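Local structure of cellobiose 2-epimerase (Ruminococcus albus, 3VW5) at residues L132-E143 and Y189-K200. The protein catalyses the reversible epimerisation of cellobiose to 4-O-beta-D-glucosyl-D-mannose, acting on an unmodified sugar. The protein carries 2 engineered substitutions. Numbering follows the deposited sequence.
Sequences LALAYRLFEDIE and YTELYKADGNEK. Engineered in segment 132-143: L138 (natural residue Pro).
L192 projects as a knob into the hole formed by L132, A135, Y136 and F139, its branched end reaching all four: CD2 rests over one face of the Y136 ring, 4.2 Å from the centroid, in a CH-pi contact, while CD1 meets F139 CB. A135, with only a methyl group, leaves room for L192 where the two backbones are nearest (A135 CA to L192 CA 7.4 Å). With CG beside its backbone N (chi1 -82°), Y136 extends past this leucine to the turn that follows helix 179-196. There its OH donates to D196 OD2 at 2.5 Å, on the anti side and tilted out of the plane of the carboxylate, which is turned 80° from the ring. A water donates to the same hydroxyl and to L192 O and accepts from N198 N, tying the phenol to the turn. A phenylalanine in place of Y136 would probably leave D196 without this donor and the water with one acceptor fewer.

One turn further along helix 129-145, F139 points an edge at the face of Y189, a T-shaped pair with planes at 65°. The hydroxyl of the buried Y189 donates to E143 OE2 at 2.7 Å, which also hydrogen-bonds Y152 OH, while OE1 forms a salt bridge with R204. Thus helix 129-145 of the (alpha/alpha)6 barrel packs against the C-terminal part of helix 179-196 and the turn into helix 199-216, with I142 and L192 resting on helix 109-126, and Y152 contributed by strand 151-156.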
loop_
_atom_site.group_PDB
_atom_site.type_symbol
_atom_site.label_atom_id
_atom_site.label_comp_id
_atom_site.label_asym_id
_atom_site.label_seq_id
_atom_site.Cartn_x
_atom_site.Cartn_y
_atom_site.Cartn_z
ATOM N N LEU A 132 14.892 4.212 -12.822
ATOM C CA LEU A 132 15.238 2.796 -12.637
ATOM C C LEU A 132 16.560 2.616 -11.870
ATOM O O LEU A 132 16.675 1.768 -10.983
ATOM C CB LEU A 132 15.315 2.084 -13.988
ATOM C CG LEU A 132 15.675 0.604 -13.895
ATOM C CD1 LEU A 132 14.518 -0.192 -13.330
ATOM C CD2 LEU A 132 16.049 0.060 -15.248
ATOM N N ALA A 133 17.556 3.415 -12.224
ATOM C CA ALA A 133 18.786 3.456 -11.455
ATOM C C ALA A 133 18.511 3.735 -9.942
ATOM O O ALA A 133 18.992 3.019 -9.064
ATOM C CB ALA A 133 19.746 4.485 -12.047
ATOM N N LEU A 134 17.733 4.768 -9.646
ATOM C CA LEU A 134 17.392 5.077 -8.277
ATOM C C LEU A 134 16.703 3.885 -7.611
ATOM O O LEU A 134 16.942 3.566 -6.445
ATOM C CB LEU A 134 16.483 6.286 -8.253
ATOM C CG LEU A 134 17.153 7.610 -7.882
ATOM C CD1 LEU A 134 18.623 7.561 -8.195
ATOM C CD2 LEU A 134 16.457 8.766 -8.609
ATOM N N ALA A 135 15.849 3.214 -8.362
ATOM C CA ALA A 135 15.168 2.053 -7.835
ATOM C C ALA A 135 16.173 0.983 -7.407
ATOM O O ALA A 135 16.087 0.446 -6.289
ATOM C CB ALA A 135 14.174 1.519 -8.845
ATOM N N TYR A 136 17.128 0.679 -8.281
ATOM C CA TYR A 136 18.145 -0.319 -7.965
ATOM C C TYR A 136 19.023 0.182 -6.834
ATOM O O TYR A 136 19.418 -0.581 -5.961
ATOM C CB TYR A 136 18.999 -0.634 -9.193
ATOM C CG TYR A 136 18.374 -1.621 -10.145
ATOM C CD1 TYR A 136 18.266 -2.957 -9.802
ATOM C CD2 TYR A 136 17.887 -1.216 -11.385
ATOM C CE1 TYR A 136 17.699 -3.864 -10.666
ATOM C CE2 TYR A 136 17.312 -2.110 -12.247
ATOM C CZ TYR A 136 17.226 -3.442 -11.885
ATOM O OH TYR A 136 16.662 -4.370 -12.736
ATOM N N ARG A 137 19.319 1.479 -6.845
ATOM C CA ARG A 137 20.131 2.058 -5.788
ATOM C C ARG A 137 19.518 1.755 -4.414
ATOM O O ARG A 137 20.226 1.393 -3.475
ATOM C CB ARG A 137 20.304 3.569 -5.965
ATOM C CG ARG A 137 21.248 4.143 -4.925
ATOM C CD ARG A 137 21.250 5.652 -4.882
ATOM N NE ARG A 137 22.605 6.186 -5.014
ATOM C CZ ARG A 137 23.146 6.585 -6.170
ATOM N NH1 ARG A 137 22.445 6.531 -7.315
ATOM N NH2 ARG A 137 24.395 7.047 -6.183
ATOM N N LEU A 138 18.197 1.909 -4.315
ATOM C CA LEU A 138 17.487 1.710 -3.058
ATOM C C LEU A 138 17.297 0.220 -2.725
ATOM O O LEU A 138 17.381 -0.189 -1.568
ATOM C CB LEU A 138 16.148 2.451 -3.080
ATOM C CG LEU A 138 16.230 3.970 -3.193
ATOM C CD1 LEU A 138 14.845 4.558 -3.297
ATOM C CD2 LEU A 138 16.973 4.569 -2.016
ATOM N N PHE A 139 17.040 -0.584 -3.743
ATOM C CA PHE A 139 17.104 -2.033 -3.592
ATOM C C PHE A 139 18.445 -2.467 -2.965
ATOM O O PHE A 139 18.460 -3.256 -2.028
ATOM C CB PHE A 139 16.893 -2.700 -4.950
ATOM C CG PHE A 139 17.274 -4.148 -4.994
ATOM C CD1 PHE A 139 16.402 -5.124 -4.531
ATOM C CD2 PHE A 139 18.485 -4.547 -5.549
ATOM C CE1 PHE A 139 16.740 -6.471 -4.592
ATOM C CE2 PHE A 139 18.830 -5.906 -5.615
ATOM C CZ PHE A 139 17.954 -6.861 -5.138
ATOM N N GLU A 140 19.563 -1.944 -3.473
ATOM C CA GLU A 140 20.873 -2.274 -2.920
ATOM C C GLU A 140 21.009 -1.835 -1.465
ATOM O O GLU A 140 21.537 -2.577 -0.623
ATOM C CB GLU A 140 21.992 -1.675 -3.769
ATOM C CG GLU A 140 22.239 -2.462 -5.041
ATOM C CD GLU A 140 23.483 -2.017 -5.776
ATOM O OE1 GLU A 140 23.727 -0.783 -5.872
ATOM O OE2 GLU A 140 24.221 -2.913 -6.260
ATOM N N ASP A 141 20.524 -0.633 -1.171
ATOM C CA ASP A 141 20.564 -0.107 0.184
ATOM C C ASP A 141 19.789 -0.979 1.161
ATOM O O ASP A 141 20.205 -1.140 2.300
ATOM C CB ASP A 141 20.034 1.332 0.241
ATOM C CG ASP A 141 20.954 2.319 -0.447
ATOM O OD1 ASP A 141 22.083 1.902 -0.813
ATOM O OD2 ASP A 141 20.559 3.504 -0.613
ATOM N N ILE A 142 18.659 -1.528 0.728
ATOM C CA ILE A 142 17.848 -2.349 1.621
ATOM C C ILE A 142 18.592 -3.635 1.936
ATOM O O ILE A 142 18.669 -4.065 3.093
ATOM C CB ILE A 142 16.445 -2.675 1.024
ATOM C CG1 ILE A 142 15.501 -1.484 1.176
ATOM C CG2 ILE A 142 15.809 -3.870 1.715
ATOM C CD1 ILE A 142 14.190 -1.676 0.431
ATOM N N GLU A 143 19.154 -4.240 0.898
ATOM C CA GLU A 143 19.843 -5.511 1.054
ATOM C C GLU A 143 21.161 -5.368 1.831
ATOM O O GLU A 143 21.533 -6.256 2.587
ATOM C CB GLU A 143 20.056 -6.179 -0.296
ATOM C CG GLU A 143 18.774 -6.422 -1.089
ATOM C CD GLU A 143 17.840 -7.437 -0.451
ATOM O OE1 GLU A 143 18.260 -8.591 -0.204
ATOM O OE2 GLU A 143 16.668 -7.083 -0.202
ATOM N N TYR A 189 9.371 -5.229 -4.948
ATOM C CA TYR A 189 10.256 -6.083 -5.741
ATOM C C TYR A 189 9.524 -6.680 -6.928
ATOM O O TYR A 189 10.101 -6.837 -8.004
ATOM C CB TYR A 189 10.889 -7.190 -4.895
ATOM C CG TYR A 189 11.955 -6.692 -3.960
ATOM C CD1 TYR A 189 12.850 -7.573 -3.361
ATOM C CD2 TYR A 189 12.077 -5.336 -3.676
ATOM C CE1 TYR A 189 13.836 -7.121 -2.497
ATOM C CE2 TYR A 189 13.063 -4.863 -2.817
ATOM C CZ TYR A 189 13.937 -5.763 -2.223
ATOM O OH TYR A 189 14.918 -5.306 -1.357
ATOM N N THR A 190 8.254 -7.017 -6.730
ATOM C CA THR A 190 7.407 -7.425 -7.840
ATOM C C THR A 190 7.468 -6.383 -8.951
ATOM O O THR A 190 7.593 -6.730 -10.117
ATOM C CB THR A 190 5.942 -7.625 -7.414
ATOM O OG1 THR A 190 5.875 -8.649 -6.424
ATOM C CG2 THR A 190 5.087 -8.036 -8.608
ATOM N N GLU A 191 7.396 -5.109 -8.586
ATOM C CA GLU A 191 7.316 -4.042 -9.578
ATOM C C GLU A 191 8.672 -3.804 -10.236
ATOM O O GLU A 191 8.734 -3.516 -11.418
ATOM C CB GLU A 191 6.758 -2.742 -8.954
ATOM C CG GLU A 191 6.421 -1.616 -9.934
ATOM C CD GLU A 191 5.201 -1.919 -10.810
ATOM O OE1 GLU A 191 4.810 -1.045 -11.632
ATOM O OE2 GLU A 191 4.622 -3.026 -10.682
ATOM N N LEU A 192 9.747 -3.917 -9.463
ATOM C CA LEU A 192 11.105 -3.776 -9.982
ATOM C C LEU A 192 11.394 -4.896 -10.963
ATOM O O LEU A 192 12.108 -4.703 -11.929
ATOM C CB LEU A 192 12.137 -3.851 -8.856
ATOM C CG LEU A 192 13.294 -2.847 -8.885
ATOM C CD1 LEU A 192 14.511 -3.403 -8.140
ATOM C CD2 LEU A 192 13.649 -2.433 -10.302
ATOM N N TYR A 193 10.847 -6.078 -10.706
ATOM C CA TYR A 193 11.107 -7.206 -11.588
ATOM C C TYR A 193 10.282 -7.056 -12.861
ATOM O O TYR A 193 10.767 -7.293 -13.960
ATOM C CB TYR A 193 10.814 -8.534 -10.886
ATOM C CG TYR A 193 11.116 -9.741 -11.726
ATOM C CD1 TYR A 193 12.400 -10.284 -11.770
ATOM C CD2 TYR A 193 10.128 -10.333 -12.490
ATOM C CE1 TYR A 193 12.686 -11.380 -12.543
ATOM C CE2 TYR A 193 10.396 -11.437 -13.272
ATOM C CZ TYR A 193 11.681 -11.962 -13.295
ATOM O OH TYR A 193 11.949 -13.068 -14.084
ATOM N N LYS A 194 9.029 -6.649 -12.699
ATOM C CA LYS A 194 8.167 -6.332 -13.829
ATOM C C LYS A 194 8.867 -5.331 -14.739
ATOM O O LYS A 194 8.842 -5.460 -15.960
ATOM C CB LYS A 194 6.835 -5.759 -13.325
ATOM C CG LYS A 194 5.901 -5.237 -14.405
ATOM C CD LYS A 194 4.485 -5.723 -14.160
ATOM C CE LYS A 194 3.912 -6.430 -15.393
ATOM N NZ LYS A 194 2.597 -7.098 -15.100
ATOM N N ALA A 195 9.513 -4.343 -14.131
ATOM C CA ALA A 195 10.142 -3.267 -14.881
ATOM C C ALA A 195 11.358 -3.691 -15.715
ATOM O O ALA A 195 11.590 -3.132 -16.796
ATOM C CB ALA A 195 10.522 -2.117 -13.956
ATOM N N ASP A 196 12.136 -4.659 -15.218
ATOM C CA ASP A 196 13.489 -4.859 -15.745
ATOM C C ASP A 196 14.061 -6.284 -15.644
ATOM O O ASP A 196 15.211 -6.528 -16.037
ATOM C CB ASP A 196 14.433 -3.858 -15.075
ATOM C CG ASP A 196 15.754 -3.752 -15.773
ATOM O OD1 ASP A 196 15.804 -3.106 -16.841
ATOM O OD2 ASP A 196 16.747 -4.304 -15.251
ATOM N N GLY A 197 13.263 -7.201 -15.102
ATOM C CA GLY A 197 13.590 -8.621 -15.058
ATOM C C GLY A 197 14.889 -9.103 -14.422
ATOM O O GLY A 197 15.300 -10.216 -14.695
ATOM N N ASN A 198 15.528 -8.284 -13.588
ATOM C CA ASN A 198 16.773 -8.649 -12.897
ATOM C C ASN A 198 16.585 -9.830 -11.959
ATOM O O ASN A 198 15.755 -9.779 -11.055
ATOM C CB ASN A 198 17.336 -7.440 -12.126
ATOM C CG ASN A 198 18.626 -7.764 -11.358
ATOM O OD1 ASN A 198 18.800 -7.362 -10.202
ATOM N ND2 ASN A 198 19.533 -8.481 -12.003
ATOM N N GLU A 199 17.355 -10.892 -12.174
ATOM C CA GLU A 199 17.171 -12.133 -11.431
ATOM C C GLU A 199 17.630 -12.049 -9.962
ATOM O O GLU A 199 17.179 -12.820 -9.111
ATOM C CB GLU A 199 17.848 -13.298 -12.160
ATOM C CG GLU A 199 16.879 -14.410 -12.609
ATOM C CD GLU A 199 15.802 -13.927 -13.593
ATOM O OE1 GLU A 199 14.626 -14.345 -13.438
ATOM O OE2 GLU A 199 16.128 -13.138 -14.521
ATOM N N LYS A 200 18.522 -11.112 -9.660
ATOM C CA LYS A 200 18.927 -10.902 -8.272
ATOM C C LYS A 200 17.718 -10.424 -7.469
ATOM O O LYS A 200 17.522 -10.835 -6.326
ATOM C CB LYS A 200 20.064 -9.880 -8.178
ATOM C CG LYS A 200 21.380 -10.417 -7.622
ATOM C CD LYS A 200 22.323 -10.836 -8.729
ATOM C CE LYS A 200 23.786 -10.619 -8.338
ATOM N NZ LYS A 200 24.564 -9.918 -9.430
HETATM O O HOH W 1 14.557 -5.888 -12.272
#